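Local coordinates for Ketoacyl_synth_N domain-containing protein (Photorhabdus luminescens subsp. laumondii, PDB 6SMO), which belongs to the ketoacyl synthase family and probably takes part in building acyl or polyketide chains by carbon-carbon condensation together with a partner ketosynthase chain, at residues C[10-15]-C[21-26]; C[168-173]-C[242-247]; C[266-271]-C[363-368]; C[308-313]-C[318-323]. All coordinates share one frame; numbering follows the deposited sequence.

Contact 1: residues C[10-15]-C[21-26]; sequences VGAIHP and TAIKSK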
loop_
_atom_site.group_PDB
_atom_site.type_symbol
_atom_site.label_atom_id
_atom_site.label_comp_id
_atom_site.label_asym_id
_atom_site.label_seq_id
_atom_site.Cartn_x
_atom_site.Cartn_y
_atom_site.Cartn_z
ATOM N N VAL C 10 -4.315 5.524 23.015
ATOM C CA VAL C 10 -4.139 4.120 22.538
ATOM C C VAL C 10 -5.503 3.419 22.527
ATOM O O VAL C 10 -6.313 3.678 23.439
ATOM C CB VAL C 10 -3.119 3.345 23.394
ATOM C CG1 VAL C 10 -1.702 3.855 23.182
ATOM C CG2 VAL C 10 -3.476 3.357 24.874
ATOM N N GLY C 11 -5.730 2.572 21.520
ATOM C CA GLY C 11 -6.924 1.719 21.381
ATOM C C GLY C 11 -6.567 0.399 20.722
ATOM O O GLY C 11 -5.739 0.413 19.790
ATOM N N ALA C 12 -7.089 -0.712 21.242
ATOM C CA ALA C 12 -6.846 -2.065 20.696
ATOM C C ALA C 12 -8.047 -2.959 20.992
ATOM O O ALA C 12 -8.748 -2.668 21.930
ATOM C CB ALA C 12 -5.634 -2.638 21.356
ATOM N N ILE C 13 -8.269 -3.998 20.192
ATOM C CA ILE C 13 -9.341 -5.003 20.457
ATOM C C ILE C 13 -8.701 -6.380 20.290
ATOM O O ILE C 13 -7.885 -6.528 19.421
ATOM C CB ILE C 13 -10.574 -4.808 19.561
ATOM C CG1 ILE C 13 -10.236 -4.899 18.076
ATOM C CG2 ILE C 13 -11.269 -3.506 19.877
ATOM C CD1 ILE C 13 -11.447 -4.970 17.201
ATOM N N HIS C 14 -9.063 -7.351 21.115
ATOM C CA HIS C 14 -8.393 -8.671 21.041
ATOM C C HIS C 14 -9.317 -9.742 21.616
ATOM O O HIS C 14 -10.269 -9.376 22.269
ATOM C CB HIS C 14 -7.086 -8.542 21.820
ATOM C CG HIS C 14 -6.148 -9.691 21.739
ATOM N ND1 HIS C 14 -5.907 -10.506 22.799
ATOM C CD2 HIS C 14 -5.363 -10.139 20.755
ATOM C CE1 HIS C 14 -5.039 -11.419 22.468
ATOM N NE2 HIS C 14 -4.689 -11.209 21.235
ATOM N N PRO C 15 -9.077 -11.046 21.391
ATOM C CA PRO C 15 -9.882 -12.098 21.980
ATOM C C PRO C 15 -9.891 -11.975 23.507
ATOM O O PRO C 15 -10.835 -12.354 24.102
ATOM C CB PRO C 15 -9.064 -13.330 21.608
ATOM C CG PRO C 15 -8.555 -13.005 20.261
ATOM C CD PRO C 15 -8.131 -11.571 20.422
ATOM N N THR C 21 -7.886 -1.555 28.631
ATOM C CA THR C 21 -7.921 -1.856 30.090
ATOM C C THR C 21 -8.262 -3.336 30.314
ATOM O O THR C 21 -7.690 -3.929 31.251
ATOM C CB THR C 21 -8.901 -0.941 30.834
ATOM O OG1 THR C 21 -10.161 -0.983 30.162
ATOM C CG2 THR C 21 -8.417 0.490 30.923
ATOM N N ALA C 22 -9.156 -3.901 29.496
ATOM C CA ALA C 22 -9.597 -5.316 29.563
ATOM C C ALA C 22 -8.445 -6.245 29.157
ATOM O O ALA C 22 -8.288 -7.302 29.800
ATOM C CB ALA C 22 -10.811 -5.529 28.689
ATOM N N ILE C 23 -7.671 -5.861 28.134
ATOM C CA ILE C 23 -6.510 -6.644 27.608
ATOM C C ILE C 23 -5.381 -6.611 28.647
ATOM O O ILE C 23 -4.845 -7.692 28.961
ATOM C CB ILE C 23 -6.045 -6.112 26.234
ATOM C CG1 ILE C 23 -7.142 -6.230 25.172
ATOM C CG2 ILE C 23 -4.768 -6.810 25.786
ATOM C CD1 ILE C 23 -6.957 -5.305 23.992
ATOM N N LYS C 24 -5.043 -5.419 29.155
ATOM C CA LYS C 24 -3.899 -5.189 30.083
ATOM C C LYS C 24 -4.119 -5.966 31.388
ATOM O O LYS C 24 -3.138 -6.538 31.899
ATOM C CB LYS C 24 -3.709 -3.695 30.364
ATOM C CG LYS C 24 -2.376 -3.332 31.004
ATOM C CD LYS C 24 -2.108 -1.843 31.063
ATOM C CE LYS C 24 -2.815 -1.151 32.210
ATOM N NZ LYS C 24 -2.103 -1.352 33.495
ATOM N N SER C 25 -5.354 -5.984 31.903
ATOM C CA SER C 25 -5.743 -6.680 33.160
ATOM C C SER C 25 -5.610 -8.200 32.994
ATOM O O SER C 25 -5.274 -8.870 33.990
ATOM C CB SER C 25 -7.139 -6.298 33.588
ATOM O OG SER C 25 -8.088 -6.633 32.588
ATOM N N LYS C 26 -5.858 -8.720 31.785
ATOM C CA LYS C 26 -5.837 -10.177 31.479
ATOM C C LYS C 26 -4.387 -10.669 31.381
ATOM O O LYS C 26 -4.084 -11.714 31.988
ATOM C CB LYS C 26 -6.598 -10.473 30.182
ATOM C CG LYS C 26 -6.967 -11.936 29.969
ATOM C CD LYS C 26 -8.145 -12.394 30.802
ATOM C CE LYS C 26 -8.504 -13.847 30.572
ATOM N NZ LYS C 26 -9.686 -14.253 31.366
#
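Ile23 points its terminal methyl at Ala12, near the end of strand 5-13, and at His14 just beyond it, two alternate residues whose beta carbons face the helix. The CD1 methyl of Ile23 lies 4.0 Å from Ala12 CB and 3.9 Å from His14 CB, settling between the two beta carbons. The same CD1 also packs 3.8 Å from the backbone oxygen Ala12 O. With CG1 of Ile23 anti to its carbonyl carbon (chi1 -62°) and the chain nearly extended beyond it, the long branch leaves the helix toward the strand. His14 contributes its CB rather than its ring: CG swings away from the isoleucine, and NE2 is hydrogen-bonded to Leu310 O at the end of helix 307-310. No hydrogen bond links the two segments; the contact is van der Waals packing of one methyl on two beta carbons and a backbone oxygen. Between Ala12 and His14, Ile13 turns to the reverse face of the strand and packs on Tyr72, Val75 and Met79 of helix 68-84. Helices thus cover the strand from both faces, with helix 20-31 following it after a short loop, as expected of the layered alpha/beta architecture of the thiolase fold.

Contact 2: residues C[168-173]-C[242-247]; sequences YAAEAI and CELTGF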
loop_
_atom_site.group_PDB
_atom_site.type_symbol
_atom_site.label_atom_id
_atom_site.label_comp_id
_atom_site.label_asym_id
_atom_site.label_seq_id
_atom_site.Cartn_x
_atom_site.Cartn_y
_atom_site.Cartn_z
ATOM N N TYR C 168 7.944 5.016 11.273
ATOM C CA TYR C 168 8.013 5.967 10.131
ATOM C C TYR C 168 6.932 7.047 10.274
ATOM O O TYR C 168 7.079 8.112 9.644
ATOM C CB TYR C 168 7.930 5.219 8.797
ATOM C CG TYR C 168 9.165 4.418 8.476
ATOM C CD1 TYR C 168 10.383 5.044 8.261
ATOM C CD2 TYR C 168 9.127 3.035 8.402
ATOM C CE1 TYR C 168 11.529 4.318 7.976
ATOM C CE2 TYR C 168 10.262 2.294 8.116
ATOM C CZ TYR C 168 11.468 2.938 7.903
ATOM O OH TYR C 168 12.589 2.212 7.621
ATOM N N ALA C 169 5.891 6.788 11.074
ATOM C CA ALA C 169 4.875 7.789 11.478
ATOM C C ALA C 169 5.525 8.809 12.422
ATOM O O ALA C 169 5.207 10.008 12.308
ATOM C CB ALA C 169 3.691 7.114 12.126
ATOM N N ALA C 170 6.404 8.340 13.315
ATOM C CA ALA C 170 7.194 9.173 14.253
ATOM C C ALA C 170 8.204 10.022 13.469
ATOM O O ALA C 170 8.364 11.211 13.811
ATOM C CB ALA C 170 7.876 8.299 15.277
ATOM N N GLU C 171 8.853 9.434 12.457
ATOM C CA GLU C 171 9.841 10.120 11.577
ATOM C C GLU C 171 9.153 11.247 10.796
ATOM O O GLU C 171 9.791 12.300 10.602
ATOM C CB GLU C 171 10.515 9.131 10.620
ATOM C CG GLU C 171 11.911 8.725 11.058
ATOM C CD GLU C 171 12.937 9.845 10.997
ATOM O OE1 GLU C 171 13.745 9.958 11.942
ATOM O OE2 GLU C 171 12.925 10.603 10.004
ATOM N N ALA C 172 7.907 11.030 10.359
ATOM C CA ALA C 172 7.078 12.030 9.645
ATOM C C ALA C 172 6.807 13.228 10.566
ATOM O O ALA C 172 6.854 14.370 10.068
ATOM C CB ALA C 172 5.797 11.395 9.160
ATOM N N ILE C 173 6.546 12.973 11.854
ATOM C CA ILE C 173 6.345 14.023 12.900
ATOM C C ILE C 173 7.695 14.689 13.195
ATOM O O ILE C 173 7.711 15.924 13.367
ATOM C CB ILE C 173 5.698 13.441 14.177
ATOM C CG1 ILE C 173 4.307 12.866 13.902
ATOM C CG2 ILE C 173 5.657 14.483 15.287
ATOM C CD1 ILE C 173 3.806 11.925 14.975
ATOM N N CYS C 242 3.390 8.407 27.266
ATOM C CA CYS C 242 4.858 8.182 27.181
ATOM C C CYS C 242 5.434 8.923 25.969
ATOM O O CYS C 242 4.643 9.484 25.184
ATOM C CB CYS C 242 5.172 6.694 27.087
ATOM S SG CYS C 242 4.494 5.905 25.604
ATOM N N GLU C 243 6.765 8.920 25.838
ATOM C CA GLU C 243 7.520 9.536 24.715
ATOM C C GLU C 243 8.187 8.424 23.895
ATOM O O GLU C 243 8.835 7.555 24.509
ATOM C CB GLU C 243 8.568 10.512 25.256
ATOM C CG GLU C 243 9.236 11.350 24.179
ATOM C CD GLU C 243 10.285 12.329 24.678
ATOM O OE1 GLU C 243 10.685 12.225 25.855
ATOM O OE2 GLU C 243 10.700 13.197 23.885
ATOM N N LEU C 244 8.028 8.452 22.566
ATOM C CA LEU C 244 8.754 7.555 21.626
ATOM C C LEU C 244 10.159 8.127 21.409
ATOM O O LEU C 244 10.278 9.174 20.741
ATOM C CB LEU C 244 7.979 7.438 20.308
ATOM C CG LEU C 244 8.382 6.262 19.416
ATOM C CD1 LEU C 244 7.195 5.759 18.609
ATOM C CD2 LEU C 244 9.533 6.634 18.491
ATOM N N THR C 245 11.175 7.461 21.966
ATOM C CA THR C 245 12.572 7.962 22.078
ATOM C C THR C 245 13.435 7.440 20.921
ATOM O O THR C 245 14.345 8.182 20.503
ATOM C CB THR C 245 13.171 7.592 23.441
ATOM O OG1 THR C 245 12.752 6.267 23.769
ATOM C CG2 THR C 245 12.749 8.545 24.539
ATOM N N GLY C 246 13.167 6.225 20.426
ATOM C CA GLY C 246 14.000 5.567 19.398
ATOM C C GLY C 246 13.221 4.572 18.553
ATOM O O GLY C 246 12.221 4.017 19.053
ATOM N N PHE C 247 13.675 4.360 17.314
ATOM C CA PHE C 247 13.136 3.369 16.345
ATOM C C PHE C 247 14.300 2.690 15.614
ATOM O O PHE C 247 15.240 3.392 15.188
ATOM C CB PHE C 247 12.178 4.041 15.359
ATOM C CG PHE C 247 11.722 3.156 14.226
ATOM C CD1 PHE C 247 11.142 1.922 14.482
ATOM C CD2 PHE C 247 11.869 3.554 12.906
ATOM C CE1 PHE C 247 10.723 1.105 13.441
ATOM C CE2 PHE C 247 11.448 2.736 11.867
ATOM C CZ PHE C 247 10.874 1.515 12.137
#
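The rings of Tyr168 and Phe247 form a T-shaped pair: the edge of Phe247 is directed at the face of Tyr168, with CE2 of Phe247 3.9 Å above the tyrosine plane and over its centre. From the phenylalanine's side, Tyr168 CZ lies at the ring edge and in its plane. The centroids are 5.3 Å apart and the planes stand at 79°, close to perpendicular. Although the first bond of the tyrosine side chain leads away from the strand, its ring comes back within reach of Phe247, which extends from the strand with CG anti to the backbone N (chi1 172°).

Two residues further along helix 161-175, Ala170 CB meets Leu244 CD2 at 4.0 Å, and both side chains also pack on Leu227 of strand 218-229. Between Leu244 and Phe247 the strand carries a classic beta bulge, with Thr245 and Gly246 both facing Ser367.

Tyr168 combines aromatic packing with hydrogen bonds at the hydroxyl, and both its ring and its OH have partners in two chains. Besides Phe247, the ring meets His204 and Ile200 of the neighbouring PKS_KS chain; besides Asp249, the hydroxyl is bonded to Ser183 and His204 of that chain, where Arg209 also forms a salt bridge with Glu171. These partners probably restrict rotation of the phenol at the subunit interface.

Contact 3: residues C[266-271]-C[363-368]; sequences AELFNH and VCALSF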
loop_
_atom_site.group_PDB
_atom_site.type_symbol
_atom_site.label_atom_id
_atom_site.label_comp_id
_atom_site.label_asym_id
_atom_site.label_seq_id
_atom_site.Cartn_x
_atom_site.Cartn_y
_atom_site.Cartn_z
ATOM N N ALA C 266 20.321 -2.844 21.405
ATOM C CA ALA C 266 20.996 -2.576 22.698
ATOM C C ALA C 266 21.318 -1.080 22.832
ATOM O O ALA C 266 21.399 -0.602 23.980
ATOM C CB ALA C 266 22.242 -3.421 22.819
ATOM N N GLU C 267 21.496 -0.376 21.708
ATOM C CA GLU C 267 21.798 1.083 21.666
ATOM C C GLU C 267 20.582 1.893 22.139
ATOM O O GLU C 267 20.797 3.008 22.656
ATOM C CB GLU C 267 22.226 1.516 20.260
ATOM C CG GLU C 267 23.717 1.377 20.009
ATOM C CD GLU C 267 24.155 1.628 18.576
ATOM O OE1 GLU C 267 25.244 1.149 18.202
ATOM O OE2 GLU C 267 23.409 2.304 17.836
ATOM N N LEU C 268 19.364 1.363 21.970
ATOM C CA LEU C 268 18.091 2.038 22.359
ATOM C C LEU C 268 18.053 2.272 23.876
ATOM O O LEU C 268 17.425 3.264 24.295
ATOM C CB LEU C 268 16.889 1.192 21.921
ATOM C CG LEU C 268 16.539 1.220 20.432
ATOM C CD1 LEU C 268 15.372 0.289 20.139
ATOM C CD2 LEU C 268 16.212 2.631 19.966
ATOM N N PHE C 269 18.685 1.391 24.662
ATOM C CA PHE C 269 18.647 1.390 26.151
ATOM C C PHE C 269 19.319 2.648 26.716
ATOM O O PHE C 269 18.846 3.141 27.758
ATOM C CB PHE C 269 19.292 0.119 26.712
ATOM C CG PHE C 269 18.389 -1.088 26.714
ATOM C CD1 PHE C 269 18.358 -1.956 25.633
ATOM C CD2 PHE C 269 17.560 -1.351 27.795
ATOM C CE1 PHE C 269 17.523 -3.063 25.637
ATOM C CE2 PHE C 269 16.726 -2.459 27.796
ATOM C CZ PHE C 269 16.708 -3.312 26.716
ATOM N N ASN C 270 20.374 3.146 26.058
ATOM C CA ASN C 270 21.221 4.276 26.534
ATOM C C ASN C 270 21.843 3.899 27.887
ATOM O O ASN C 270 21.959 4.785 28.759
ATOM C CB ASN C 270 20.436 5.594 26.593
ATOM C CG ASN C 270 20.470 6.364 25.290
ATOM O OD1 ASN C 270 20.351 5.782 24.214
ATOM N ND2 ASN C 270 20.632 7.675 25.376
ATOM N N HIS C 271 22.228 2.626 28.043
ATOM C CA HIS C 271 22.863 2.043 29.258
ATOM C C HIS C 271 21.946 2.204 30.480
ATOM O O HIS C 271 22.482 2.342 31.598
ATOM C CB HIS C 271 24.243 2.676 29.499
ATOM C CG HIS C 271 25.175 2.579 28.337
ATOM N ND1 HIS C 271 25.526 3.679 27.577
ATOM C CD2 HIS C 271 25.836 1.526 27.807
ATOM C CE1 HIS C 271 26.359 3.307 26.627
ATOM N NE2 HIS C 271 26.566 1.991 26.747
ATOM N N VAL C 363 14.887 -7.133 11.523
ATOM C CA VAL C 363 15.150 -6.771 12.949
ATOM C C VAL C 363 14.568 -5.373 13.189
ATOM O O VAL C 363 15.192 -4.389 12.742
ATOM C CB VAL C 363 16.649 -6.825 13.308
ATOM C CG1 VAL C 363 16.911 -6.310 14.716
ATOM C CG2 VAL C 363 17.228 -8.221 13.143
ATOM N N CYS C 364 13.414 -5.302 13.857
ATOM C CA CYS C 364 12.681 -4.049 14.175
ATOM C C CYS C 364 12.510 -3.924 15.692
ATOM O O CYS C 364 12.268 -4.956 16.348
ATOM C CB CYS C 364 11.326 -4.024 13.480
ATOM S SG CYS C 364 11.449 -4.087 11.673
ATOM N N ALA C 365 12.640 -2.707 16.224
ATOM C CA ALA C 365 12.488 -2.404 17.667
ATOM C C ALA C 365 12.046 -0.949 17.863
ATOM O O ALA C 365 12.504 -0.077 17.098
ATOM C CB ALA C 365 13.779 -2.690 18.394
ATOM N N LEU C 366 11.184 -0.718 18.860
ATOM C CA LEU C 366 10.679 0.618 19.274
ATOM C C LEU C 366 11.059 0.866 20.737
ATOM O O LEU C 366 11.074 -0.109 21.517
ATOM C CB LEU C 366 9.159 0.660 19.084
ATOM C CG LEU C 366 8.679 0.808 17.641
ATOM C CD1 LEU C 366 7.226 0.378 17.506
ATOM C CD2 LEU C 366 8.859 2.238 17.153
ATOM N N SER C 367 11.350 2.124 21.084
ATOM C CA SER C 367 11.731 2.578 22.448
ATOM C C SER C 367 10.710 3.603 22.955
ATOM O O SER C 367 10.528 4.636 22.283
ATOM C CB SER C 367 13.127 3.146 22.454
ATOM O OG SER C 367 13.469 3.639 23.741
ATOM N N PHE C 368 10.072 3.314 24.095
ATOM C CA PHE C 368 9.097 4.199 24.787
ATOM C C PHE C 368 9.634 4.539 26.183
ATOM O O PHE C 368 10.082 3.615 26.888
ATOM C CB PHE C 368 7.722 3.531 24.858
ATOM C CG PHE C 368 7.084 3.285 23.515
ATOM C CD1 PHE C 368 6.321 4.267 22.901
ATOM C CD2 PHE C 368 7.257 2.077 22.858
ATOM C CE1 PHE C 368 5.739 4.042 21.663
ATOM C CE2 PHE C 368 6.674 1.854 21.619
ATOM C CZ PHE C 368 5.918 2.837 21.024
#
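Leu268 brings the loop after helix 263-266 against Ala365 and Ser367 of strand 362-369, on a face of a beta-sheet of the layered thiolase fold. The segment enters with Ala266; residues 267-269 then have helical backbone angles without the regular bonds, one weak bond running from Phe269 N to Ala266 O. At Leu268 the side chain heads for the strand, CG anti to the carbonyl carbon (chi1 -76°), and its two methyls divide the work. CD1 sits 3.8 Å from Ala365 CB, and CD2 lies 4.0 Å from Ser367 CB; the fork thus straddles two strand residues that point to the same face. Val248 and Ile353, from the strands flanking 362-369, also touch the leucine. Phe269 turns the other way, its ring making an edge-to-face pair with Phe294 and packing on Ile353. From there the loop goes on to strand 275-278. Ser367 meets Leu268 through CB, while its hydroxyl is hydrogen-bonded to that of Thr245. The amide NE2 of Gln351 bonds weakly to both Ser367 OG and Leu268 O, two oxygens that lie 4.0 Å apart.

Contact 4: residues C[308-313]-C[318-323]; sequences PYLDNQ and GVIDSV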
loop_
_atom_site.group_PDB
_atom_site.type_symbol
_atom_site.label_atom_id
_atom_site.label_comp_id
_atom_site.label_asym_id
_atom_site.label_seq_id
_atom_site.Cartn_x
_atom_site.Cartn_y
_atom_site.Cartn_z
ATOM N N PRO C 308 3.100 -15.889 24.316
ATOM C CA PRO C 308 2.258 -17.025 24.700
ATOM C C PRO C 308 0.814 -16.622 25.047
ATOM O O PRO C 308 -0.077 -17.419 24.816
ATOM C CB PRO C 308 2.951 -17.607 25.943
ATOM C CG PRO C 308 4.380 -17.116 25.842
ATOM C CD PRO C 308 4.277 -15.753 25.190
ATOM N N TYR C 309 0.624 -15.408 25.575
ATOM C CA TYR C 309 -0.674 -14.878 26.071
ATOM C C TYR C 309 -1.416 -14.156 24.937
ATOM O O TYR C 309 -2.631 -14.389 24.784
ATOM C CB TYR C 309 -0.454 -13.954 27.274
ATOM C CG TYR C 309 0.517 -14.481 28.303
ATOM C CD1 TYR C 309 0.371 -15.749 28.842
ATOM C CD2 TYR C 309 1.582 -13.711 28.742
ATOM C CE1 TYR C 309 1.260 -16.242 29.785
ATOM C CE2 TYR C 309 2.479 -14.187 29.686
ATOM C CZ TYR C 309 2.318 -15.457 30.211
ATOM O OH TYR C 309 3.197 -15.933 31.141
ATOM N N LEU C 310 -0.677 -13.387 24.136
ATOM C CA LEU C 310 -1.250 -12.564 23.040
ATOM C C LEU C 310 -1.307 -13.313 21.703
ATOM O O LEU C 310 -2.044 -12.855 20.842
ATOM C CB LEU C 310 -0.435 -11.274 22.911
ATOM C CG LEU C 310 -0.548 -10.300 24.079
ATOM C CD1 LEU C 310 0.377 -9.115 23.880
ATOM C CD2 LEU C 310 -1.978 -9.828 24.253
ATOM N N ASP C 311 -0.435 -14.300 21.476
ATOM C CA ASP C 311 -0.370 -15.151 20.246
ATOM C C ASP C 311 0.285 -14.419 19.065
ATOM O O ASP C 311 0.645 -13.251 19.185
ATOM C CB ASP C 311 -1.674 -15.878 19.888
ATOM C CG ASP C 311 -2.440 -16.437 21.067
ATOM O OD1 ASP C 311 -1.904 -17.314 21.753
ATOM O OD2 ASP C 311 -3.559 -15.972 21.289
ATOM N N ASN C 312 0.374 -15.086 17.921
ATOM C CA ASN C 312 0.983 -14.436 16.739
ATOM C C ASN C 312 -0.129 -13.685 16.010
ATOM O O ASN C 312 -1.086 -14.327 15.590
ATOM C CB ASN C 312 1.667 -15.464 15.842
ATOM C CG ASN C 312 2.519 -14.840 14.763
ATOM O OD1 ASN C 312 2.826 -13.660 14.821
ATOM N ND2 ASN C 312 2.908 -15.622 13.782
ATOM N N GLN C 313 -0.005 -12.364 15.906
ATOM C CA GLN C 313 -1.028 -11.543 15.213
ATOM C C GLN C 313 -0.424 -10.909 13.960
ATOM O O GLN C 313 -1.098 -10.059 13.375
ATOM C CB GLN C 313 -1.550 -10.464 16.156
ATOM C CG GLN C 313 -1.934 -10.987 17.529
ATOM C CD GLN C 313 -2.476 -9.885 18.399
ATOM O OE1 GLN C 313 -1.842 -9.450 19.354
ATOM N NE2 GLN C 313 -3.659 -9.415 18.061
ATOM N N GLY C 318 3.624 -6.693 18.212
ATOM C CA GLY C 318 4.607 -5.597 18.309
ATOM C C GLY C 318 3.922 -4.252 18.487
ATOM O O GLY C 318 4.437 -3.430 19.270
ATOM N N VAL C 319 2.803 -4.034 17.785
ATOM C CA VAL C 319 1.964 -2.802 17.883
ATOM C C VAL C 319 1.137 -2.873 19.173
ATOM O O VAL C 319 1.151 -1.883 19.931
ATOM C CB VAL C 319 1.065 -2.621 16.642
ATOM C CG1 VAL C 319 0.145 -1.416 16.776
ATOM C CG2 VAL C 319 1.882 -2.524 15.363
ATOM N N ILE C 320 0.478 -4.009 19.415
ATOM C CA ILE C 320 -0.357 -4.223 20.635
ATOM C C ILE C 320 0.553 -4.175 21.862
ATOM O O ILE C 320 0.100 -3.710 22.906
ATOM C CB ILE C 320 -1.185 -5.520 20.542
ATOM C CG1 ILE C 320 -2.165 -5.649 21.709
ATOM C CG2 ILE C 320 -0.296 -6.743 20.416
ATOM C CD1 ILE C 320 -3.387 -6.464 21.391
ATOM N N ASP C 321 1.797 -4.629 21.712
ATOM C CA ASP C 321 2.841 -4.571 22.772
ATOM C C ASP C 321 3.129 -3.102 23.112
ATOM O O ASP C 321 3.217 -2.785 24.315
ATOM C CB ASP C 321 4.116 -5.304 22.345
ATOM C CG ASP C 321 3.927 -6.794 22.106
ATOM O OD1 ASP C 321 2.912 -7.165 21.483
ATOM O OD2 ASP C 321 4.799 -7.572 22.544
ATOM N N SER C 322 3.264 -2.250 22.088
ATOM C CA SER C 322 3.511 -0.786 22.208
ATOM C C SER C 322 2.296 -0.089 22.835
ATOM O O SER C 322 2.501 0.909 23.554
ATOM C CB SER C 322 3.857 -0.177 20.871
ATOM O OG SER C 322 5.043 -0.750 20.341
ATOM N N VAL C 323 1.086 -0.590 22.559
ATOM C CA VAL C 323 -0.195 -0.095 23.150
ATOM C C VAL C 323 -0.175 -0.369 24.660
ATOM O O VAL C 323 -0.470 0.567 25.431
ATOM C CB VAL C 323 -1.417 -0.733 22.457
ATOM C CG1 VAL C 323 -2.675 -0.673 23.315
ATOM C CG2 VAL C 323 -1.670 -0.103 21.096
#
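Apolar packing first joins Leu310, the last residue of helix 307-310, to Ile320 in the opening turn of helix 319-329. Leu310 CD1 approaches Ile320 CG2 at 4.3 Å. Ile320 directs CG2 into the gap between its backbone N and carbonyl carbon, its longer branch being anti to the N (chi1 -173°).

A second kind of contact sets methyls against polar atoms. Leu310 CD1 lies 4.0 Å from Asp321 OD1, the leucine and aspartate side chains running antiparallel alongside each other. Gln313, extended beyond CG, lies roughly perpendicular to Ile320 and brings OE1 near CG2 and CD1 of the isoleucine. This is packing, since no hydrogen bond passes between the segments.

Hydrogen bonds within 318-323 shape the helix start that presents these side chains. Gly318 occupies the N-cap position, and its O accepts both Ser322 N and, at 2.9 Å, Ser322 OG; the hydroxyl approaches in the carbonyl plane. Asp321 OD1 takes a weak bond from Gly318 N (3.4 Å), the backbone-to-side-chain half of a capping box, for which a glycine cannot supply the reciprocal side chain. The other carboxylate oxygen of Asp321 makes a long, weak ion pair with Arg307.

Helix 319-329 packs on Ala223 and Leu225 of strand 218-229 and on Ile354 of strand 351-356, so it touches sheet strands from two parts of the chain, consistent with a buried central-layer helix of the thiolase fold.

Overall arrangement
From the N terminus, contact 1 closes a short loop between strand 5-13 and helix 20-31. Contact 2 then spans about 70 residues, joining helix 161-175 to strand 242-251. Contact 3 closes the longest loop, from 266-271 to strand 362-369, and contact 4, a local contact between helices 307-310 and 319-329, is nested within it; none cross. Strands 5-13, 242-251 and 362-369 are successive antiparallel neighbours, so contacts 1, 2 and 3 reach one continuous sheet. Contact 4 touches contacts 1 and 3: Val323 packs on Val10 and Ala12 of contact 1, while Ser322 meets Leu366 and Phe368 of contact 3. Contacts 1 and 2 remain separate, their centres about 23 Å apart.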